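Local structure of molybdopterin synthase catalytic subunit (Helicobacter pylori, 3RPF) at residues E23-K28 with V95-N100; A32-V37 with K102-L107; L76-S81 with E109-D114. The protein probably catalyses the conversion of precursor Z into molybdopterin, adding two sulfur atoms supplied by the carrier protein MoaD to build the dithiolene group. One frame throughout, in Å; residues are numbered along the deposited sequence.

Contact 1 of 3, residues E23-K28 with V95-N100; sequences EEACAK and VSMGKN. With SO4 (sulfate ion), chain E.
Met97, a selenomethionine, reaches from strand 90-98 to helix 14-27 and meets Glu24 and Ala25 with successive atoms of its chain end. SE lies 3.8 Å from Ala25 CB, and the terminal methyl goes on to the carboxylate, Met97 CE standing 3.8 Å from Glu24 CD. The methyl sits over the flat face of the carboxylate, close to the normal through CD, and is about equally far from both oxygens; the two side chains cross at about a right angle. Both chains are outstretched: Glu24 has CG anti to its backbone N (chi1 -174°) and stays extended to CD, which carries the acid along the side of the helix that faces the sheet. Its oxygens are taken by two lysines. Lys28 NZ, one turn on, makes a 2.7 Å salt bridge to Glu24 OE2 on the anti side, somewhat out of the carboxylate plane, while Lys77 of strand 74-82 takes OE1. Phe33 and Val75 also touch Met97, and Ile39 of the second subunit packs on Ala25. At the far end of 95-100, Asn100 ND2 donates a 3.3 Å hydrogen bond to sulfate O1; Arg101 binds the same ion, and both residues are inferred substrate ligands. Flanked by two ammonium groups, the Glu24 carboxylate probably remains ionised, its face pressed on an apolar methyl and its rotation fixed by both bridges.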
# COMPACT_ATOMS: atom_id res chain seq x y z
N GLU A 23 11.37 6.15 10.32
CA GLU A 23 12.73 6.36 10.80
C GLU A 23 13.59 5.16 10.43
O GLU A 23 14.74 5.32 10.02
CB GLU A 23 12.74 6.61 12.30
CG GLU A 23 12.07 7.93 12.70
CD GLU A 23 12.08 8.17 14.19
OE1 GLU A 23 12.28 7.20 14.96
OE2 GLU A 23 11.88 9.34 14.61
N GLU A 24 13.04 3.96 10.57
CA GLU A 24 13.76 2.77 10.15
C GLU A 24 14.02 2.81 8.65
O GLU A 24 15.12 2.51 8.19
CB GLU A 24 12.99 1.50 10.53
CG GLU A 24 13.76 0.20 10.25
CD GLU A 24 12.97 -1.04 10.66
OE1 GLU A 24 12.07 -0.92 11.52
OE2 GLU A 24 13.25 -2.14 10.12
N ALA A 25 13.02 3.22 7.88
CA ALA A 25 13.14 3.28 6.43
C ALA A 25 14.32 4.17 6.06
O ALA A 25 15.13 3.82 5.20
CB ALA A 25 11.84 3.81 5.80
N CYS A 26 14.41 5.32 6.72
CA CYS A 26 15.49 6.25 6.44
C CYS A 26 16.86 5.71 6.90
O CYS A 26 17.85 5.80 6.17
CB CYS A 26 15.19 7.62 7.08
SG CYS A 26 13.74 8.48 6.36
N ALA A 27 16.90 5.12 8.10
CA ALA A 27 18.15 4.58 8.62
C ALA A 27 18.67 3.43 7.77
O ALA A 27 19.87 3.17 7.74
CB ALA A 27 17.98 4.13 10.07
N LYS A 28 17.78 2.74 7.07
CA LYS A 28 18.21 1.64 6.21
C LYS A 28 18.37 2.08 4.75
O LYS A 28 18.55 1.24 3.86
CB LYS A 28 17.25 0.46 6.32
CG LYS A 28 17.47 -0.35 7.61
CD LYS A 28 16.40 -1.42 7.84
CE LYS A 28 16.76 -2.25 9.08
NZ LYS A 28 15.69 -3.21 9.48
N VAL A 95 3.58 -2.70 7.33
CA VAL A 95 4.48 -1.95 6.47
C VAL A 95 5.34 -2.93 5.70
O VAL A 95 5.76 -3.96 6.23
CB VAL A 95 5.39 -1.02 7.29
CG1 VAL A 95 6.20 -1.85 8.31
CG2 VAL A 95 6.31 -0.22 6.39
N SER A 96 5.56 -2.60 4.43
CA SER A 96 6.47 -3.35 3.59
C SER A 96 7.34 -2.28 3.00
O SER A 96 6.82 -1.36 2.33
CB SER A 96 5.68 -4.04 2.48
OG SER A 96 6.55 -4.65 1.53
N MSE A 97 8.65 -2.35 3.25
CA MSE A 97 9.54 -1.28 2.75
C MSE A 97 10.85 -1.86 2.28
O MSE A 97 11.27 -2.92 2.74
CB MSE A 97 9.79 -0.24 3.86
CG MSE A 97 10.23 -0.88 5.20
SE MSE A 97 10.45 0.40 6.67
CE MSE A 97 10.09 -0.78 8.21
N GLY A 98 11.51 -1.18 1.35
CA GLY A 98 12.78 -1.66 0.90
C GLY A 98 13.47 -0.68 -0.02
O GLY A 98 13.05 0.48 -0.19
N LYS A 99 14.53 -1.16 -0.63
CA LYS A 99 15.28 -0.36 -1.55
C LYS A 99 14.42 0.01 -2.75
O LYS A 99 14.33 1.19 -3.10
CB LYS A 99 16.55 -1.11 -1.97
CG LYS A 99 17.34 -0.44 -3.09
CD LYS A 99 18.71 -1.12 -3.23
CE LYS A 99 19.27 -0.97 -4.64
NZ LYS A 99 20.75 -0.77 -4.65
N ASN A 100 13.78 -0.99 -3.36
CA ASN A 100 13.02 -0.80 -4.60
C ASN A 100 11.51 -1.02 -4.41
O ASN A 100 11.10 -1.81 -3.58
CB ASN A 100 13.53 -1.76 -5.68
CG ASN A 100 14.93 -1.41 -6.15
OD1 ASN A 100 15.90 -2.10 -5.83
ND2 ASN A 100 15.05 -0.32 -6.90
S SO4 E . 11.82 2.39 -7.55
O1 SO4 E . 12.17 0.99 -7.74
O2 SO4 E . 11.81 2.72 -6.12
O3 SO4 E . 12.81 3.21 -8.23
O4 SO4 E . 10.49 2.66 -8.09

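Contact 2 of 3, residues A32-V37 with K102-L107; sequences AFCVFV and KNALEL
The carbonyl oxygen of Ala104, in the first turns of helix 101-118, accepts a hydrogen bond from the hydroxyl of Ser96 on strand 90-98, and Cys34 SG comes up beside it at 4.2 Å from Ala104 O. Between 32-37 and 102-107 the close approaches all run through this thiol. Its closest approach is to a leucine branch, with Cys34 SG 3.6 Å from Leu105 CD2; the Leu105 CG behind it is 4.0 Å away, and Ala104 CB stands at 4.2 Å from the same sulfur. The sulfur lies against the side of the Leu105 CG-CD2 bond, nearest the methyl, with the alanine methyl and the carbonyl as further neighbours. Cys34 turns SG beside its backbone N, anti to the carbonyl carbon (chi1 -43°), and the CG of Leu105 swings likewise to the N side of its own backbone, bringing CD2 to the strand although the CB bond does not head there. No hydrogen bond joins the two segments directly. At the start of the helix, Lys102 NZ donates to Asn103 OD1 at 2.8 Å, tilted 21° from the carbonyl plane, while Asn103 ND2 reaches the Leu72 carbonyl. Phe33 points away, to helix 14-27 on the other face of the sheet. Residues 33-37 also pair in an antiparallel ladder with a strand of the second subunit, so the sheet runs on through the dimer, and Tyr108 of that subunit packs on both Cys34 and Leu105. The thiol is therefore buried in a largely apolar setting at the dimer interface, which would be expected to disfavour its ionisation; the nearby helix carbonyl is satisfied by Ser96.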
# COMPACT_ATOMS: atom_id res chain seq x y z
N ALA A 32 11.37 2.93 -0.84
CA ALA A 32 9.93 2.61 -1.01
C ALA A 32 9.29 2.16 0.29
O ALA A 32 9.81 1.27 0.99
CB ALA A 32 9.73 1.55 -2.09
N PHE A 33 8.13 2.74 0.59
CA PHE A 33 7.52 2.57 1.91
C PHE A 33 6.02 2.39 1.72
O PHE A 33 5.32 3.36 1.39
CB PHE A 33 7.87 3.82 2.73
CG PHE A 33 7.35 3.82 4.16
CD1 PHE A 33 8.04 3.16 5.17
CD2 PHE A 33 6.21 4.54 4.49
CE1 PHE A 33 7.58 3.20 6.48
CE2 PHE A 33 5.75 4.58 5.80
CZ PHE A 33 6.43 3.91 6.80
N CYS A 34 5.52 1.16 1.90
CA CYS A 34 4.09 0.88 1.76
C CYS A 34 3.44 0.57 3.10
O CYS A 34 3.90 -0.30 3.84
CB CYS A 34 3.88 -0.34 0.88
SG CYS A 34 4.92 -0.41 -0.58
N VAL A 35 2.33 1.25 3.38
CA VAL A 35 1.62 1.09 4.65
C VAL A 35 0.16 0.74 4.39
O VAL A 35 -0.45 1.24 3.44
CB VAL A 35 1.65 2.39 5.47
CG1 VAL A 35 0.70 2.29 6.65
CG2 VAL A 35 3.06 2.70 5.93
N PHE A 36 -0.37 -0.15 5.22
CA PHE A 36 -1.80 -0.38 5.28
C PHE A 36 -2.28 -0.19 6.71
O PHE A 36 -1.64 -0.66 7.65
CB PHE A 36 -2.17 -1.79 4.82
CG PHE A 36 -3.65 -2.03 4.82
CD1 PHE A 36 -4.42 -1.69 3.72
CD2 PHE A 36 -4.28 -2.57 5.93
CE1 PHE A 36 -5.79 -1.90 3.71
CE2 PHE A 36 -5.66 -2.78 5.93
CZ PHE A 36 -6.41 -2.45 4.83
N VAL A 37 -3.41 0.49 6.87
CA VAL A 37 -4.00 0.67 8.18
C VAL A 37 -5.46 0.25 8.11
O VAL A 37 -6.22 0.76 7.28
CB VAL A 37 -3.90 2.12 8.66
CG1 VAL A 37 -4.59 2.26 10.04
CG2 VAL A 37 -2.44 2.55 8.72
N LYS A 102 9.31 -2.41 -6.39
CA LYS A 102 8.67 -3.56 -7.02
C LYS A 102 8.42 -4.71 -6.05
O LYS A 102 7.28 -5.15 -5.89
CB LYS A 102 9.44 -4.00 -8.27
CG LYS A 102 9.18 -5.44 -8.71
CD LYS A 102 10.05 -5.81 -9.93
CE LYS A 102 10.38 -7.30 -9.97
NZ LYS A 102 11.43 -7.69 -8.97
N ASN A 103 9.47 -5.20 -5.39
CA ASN A 103 9.27 -6.29 -4.43
C ASN A 103 8.45 -5.85 -3.23
O ASN A 103 7.66 -6.63 -2.70
CB ASN A 103 10.59 -6.89 -3.95
CG ASN A 103 11.42 -7.47 -5.07
OD1 ASN A 103 10.91 -7.72 -6.17
ND2 ASN A 103 12.70 -7.70 -4.80
N ALA A 104 8.64 -4.62 -2.79
CA ALA A 104 7.91 -4.12 -1.62
C ALA A 104 6.41 -4.11 -1.90
O ALA A 104 5.61 -4.49 -1.04
CB ALA A 104 8.38 -2.72 -1.25
N LEU A 105 6.03 -3.65 -3.08
CA LEU A 105 4.61 -3.60 -3.44
C LEU A 105 4.02 -4.99 -3.64
O LEU A 105 2.85 -5.22 -3.34
CB LEU A 105 4.41 -2.76 -4.70
CG LEU A 105 4.47 -1.25 -4.49
CD1 LEU A 105 4.61 -0.52 -5.82
CD2 LEU A 105 3.24 -0.79 -3.76
N GLU A 106 4.81 -5.92 -4.18
CA GLU A 106 4.32 -7.26 -4.43
C GLU A 106 4.09 -8.00 -3.12
O GLU A 106 3.05 -8.62 -2.93
CB GLU A 106 5.30 -8.05 -5.32
N LEU A 107 5.05 -7.92 -2.21
CA LEU A 107 4.87 -8.57 -0.90
C LEU A 107 3.68 -7.98 -0.14
O LEU A 107 2.94 -8.68 0.53
CB LEU A 107 6.13 -8.44 -0.07
CG LEU A 107 7.19 -9.48 -0.41
CD1 LEU A 107 8.56 -8.96 -0.04
CD2 LEU A 107 6.88 -10.77 0.32

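Contact 3 of 3, residues L76-S81 with E109-D114; sequences LKMAHS and ENFIED
Phe111 projects its ring from helix 101-118 onto strand 74-82, where Leu76 takes a face and Met78, a selenomethionine, an edge. Leu76 CD2 makes a CH-pi contact, lying 4.3 Å from the centroid of the Phe111 ring and 28° off its normal, displaced to the root of the ring: Leu76 CD2 is 3.9 Å from Phe111 CD1 and nearly as close to CG. Met78 SE comes instead in the plane of the ring, 5.3 Å from the Phe111 centroid, and touches the far corner with SE 3.9 Å from Phe111 CZ. This is a Met-aromatic contact of the edge type, the two side chains crossing at about a right angle. With chi1 at 173°, the Phe111 ring stands on the far side of CB from the backbone N and reaches the strand, while Met78 bends at its last torsion and so presents selenium, not its methyl, to the ring. Between the two segments, the close packing rests on these three buried side chains. Away from them the segments part: Asn110 and Glu113 lie on the solvent side of the helix, where Glu113 forms a salt bridge with Arg101 of the second subunit. Further along the strand, His80 ND1 donates to Ser81 O at 2.9 Å, in the carbonyl plane, and His80 NE2 accepts from Gly74 N of the sulfur-carrier chain. Trp65, edge-to-face, and Phe62 bring helix 55-71 against the Phe111 ring; Trp65 also packs on Leu76 and Phe62 on Met78. Around Met78, strand 90-98 contributes Phe92 and Cys94, and strand 5-9 Leu5, so the phenyl ring joins two neighbouring helices to one face of the mixed sheet.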
# COMPACT_ATOMS: atom_id res chain seq x y z
N LEU A 76 9.28 -6.42 6.37
CA LEU A 76 7.84 -6.53 6.54
C LEU A 76 7.54 -6.65 8.02
O LEU A 76 8.03 -7.58 8.68
CB LEU A 76 7.33 -7.75 5.78
CG LEU A 76 5.82 -8.05 5.87
CD1 LEU A 76 5.00 -6.93 5.21
CD2 LEU A 76 5.52 -9.39 5.21
N LYS A 77 6.76 -5.72 8.55
CA LYS A 77 6.37 -5.77 9.96
C LYS A 77 4.90 -5.46 10.11
O LYS A 77 4.29 -4.86 9.21
CB LYS A 77 7.19 -4.77 10.78
CG LYS A 77 8.68 -5.06 10.70
CD LYS A 77 9.48 -4.07 11.52
CE LYS A 77 10.96 -4.45 11.53
NZ LYS A 77 11.76 -3.56 12.41
N MSE A 78 4.33 -5.87 11.24
CA MSE A 78 2.92 -5.61 11.48
C MSE A 78 2.63 -5.41 12.97
O MSE A 78 3.44 -5.77 13.85
CB MSE A 78 2.07 -6.76 10.94
CG MSE A 78 2.25 -8.06 11.73
SE MSE A 78 0.83 -9.35 11.38
CE MSE A 78 -0.56 -8.52 12.46
N ALA A 79 1.46 -4.83 13.23
CA ALA A 79 0.96 -4.69 14.59
C ALA A 79 -0.53 -4.93 14.51
O ALA A 79 -1.15 -4.62 13.49
CB ALA A 79 1.22 -3.30 15.12
N HIS A 80 -1.10 -5.47 15.57
CA HIS A 80 -2.53 -5.75 15.58
C HIS A 80 -3.05 -5.57 16.99
O HIS A 80 -2.34 -5.86 17.96
CB HIS A 80 -2.82 -7.17 15.07
CG HIS A 80 -4.22 -7.36 14.59
ND1 HIS A 80 -5.31 -7.34 15.44
CD2 HIS A 80 -4.72 -7.58 13.35
CE1 HIS A 80 -6.41 -7.52 14.74
NE2 HIS A 80 -6.08 -7.67 13.47
N SER A 81 -4.28 -5.08 17.11
CA SER A 81 -4.92 -4.90 18.42
C SER A 81 -5.41 -6.22 19.01
O SER A 81 -5.80 -7.13 18.27
CB SER A 81 -6.10 -3.95 18.30
OG SER A 81 -5.68 -2.63 17.98
N GLU A 109 0.84 -6.56 -1.26
CA GLU A 109 -0.38 -7.15 -1.80
C GLU A 109 -0.55 -8.59 -1.34
O GLU A 109 -1.60 -8.97 -0.82
CB GLU A 109 -0.32 -7.15 -3.34
N ASN A 110 0.48 -9.40 -1.55
CA ASN A 110 0.40 -10.82 -1.24
C ASN A 110 0.21 -11.07 0.26
O ASN A 110 -0.59 -11.91 0.66
CB ASN A 110 1.64 -11.56 -1.75
CG ASN A 110 1.70 -11.62 -3.27
OD1 ASN A 110 0.69 -11.50 -3.95
ND2 ASN A 110 2.90 -11.81 -3.80
N PHE A 111 0.93 -10.33 1.08
CA PHE A 111 0.79 -10.48 2.52
C PHE A 111 -0.61 -10.16 3.01
O PHE A 111 -1.22 -10.94 3.75
CB PHE A 111 1.77 -9.59 3.28
CG PHE A 111 1.54 -9.58 4.77
CD1 PHE A 111 1.86 -10.70 5.52
CD2 PHE A 111 1.02 -8.48 5.41
CE1 PHE A 111 1.67 -10.72 6.89
CE2 PHE A 111 0.82 -8.49 6.79
CZ PHE A 111 1.15 -9.63 7.52
N ILE A 112 -1.13 -9.00 2.62
CA ILE A 112 -2.43 -8.56 3.14
C ILE A 112 -3.52 -9.57 2.81
O ILE A 112 -4.39 -9.85 3.64
CB ILE A 112 -2.81 -7.14 2.63
CG1 ILE A 112 -1.76 -6.13 3.09
CG2 ILE A 112 -4.18 -6.74 3.16
CD1 ILE A 112 -1.95 -4.73 2.52
N GLU A 113 -3.47 -10.14 1.61
CA GLU A 113 -4.46 -11.12 1.18
C GLU A 113 -4.32 -12.41 1.99
O GLU A 113 -5.31 -12.97 2.45
CB GLU A 113 -4.32 -11.40 -0.32
CG GLU A 113 -5.23 -12.52 -0.87
CD GLU A 113 -6.71 -12.14 -0.92
OE1 GLU A 113 -7.08 -11.08 -0.36
OE2 GLU A 113 -7.50 -12.90 -1.52
N ASP A 114 -3.09 -12.87 2.17
CA ASP A 114 -2.85 -14.07 2.97
C ASP A 114 -3.29 -13.84 4.41
O ASP A 114 -3.90 -14.71 5.04
CB ASP A 114 -1.39 -14.47 2.93
CG ASP A 114 -1.17 -15.91 3.37
OD1 ASP A 114 -1.73 -16.81 2.70
OD2 ASP A 114 -0.46 -16.16 4.36

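In the fold
All three contacts join helices to one mixed sheet, in the alpha/beta hammerhead part of the MoaE fold: contact 1 covers one face with helix 14-27, contacts 2 and 3 the other with helix 101-118. The centre of contact 2 is about 10 Å from those of contacts 1 and 3, which are about 16 Å apart. Backbone pairs join neighbouring strands, Ser96 O to Cys34 N (2.9 Å) between contacts 1 and 2, Val95 N to Lys77 O (2.9 Å) between 1 and 3; Phe36 CB meets Ile112 CD1 (3.7 Å) between 2 and 3. The sulfate, probably from the crystallisation liquor, sits at the end of 95-100, well away from the Met97 packing. Each contact reaches the second subunit.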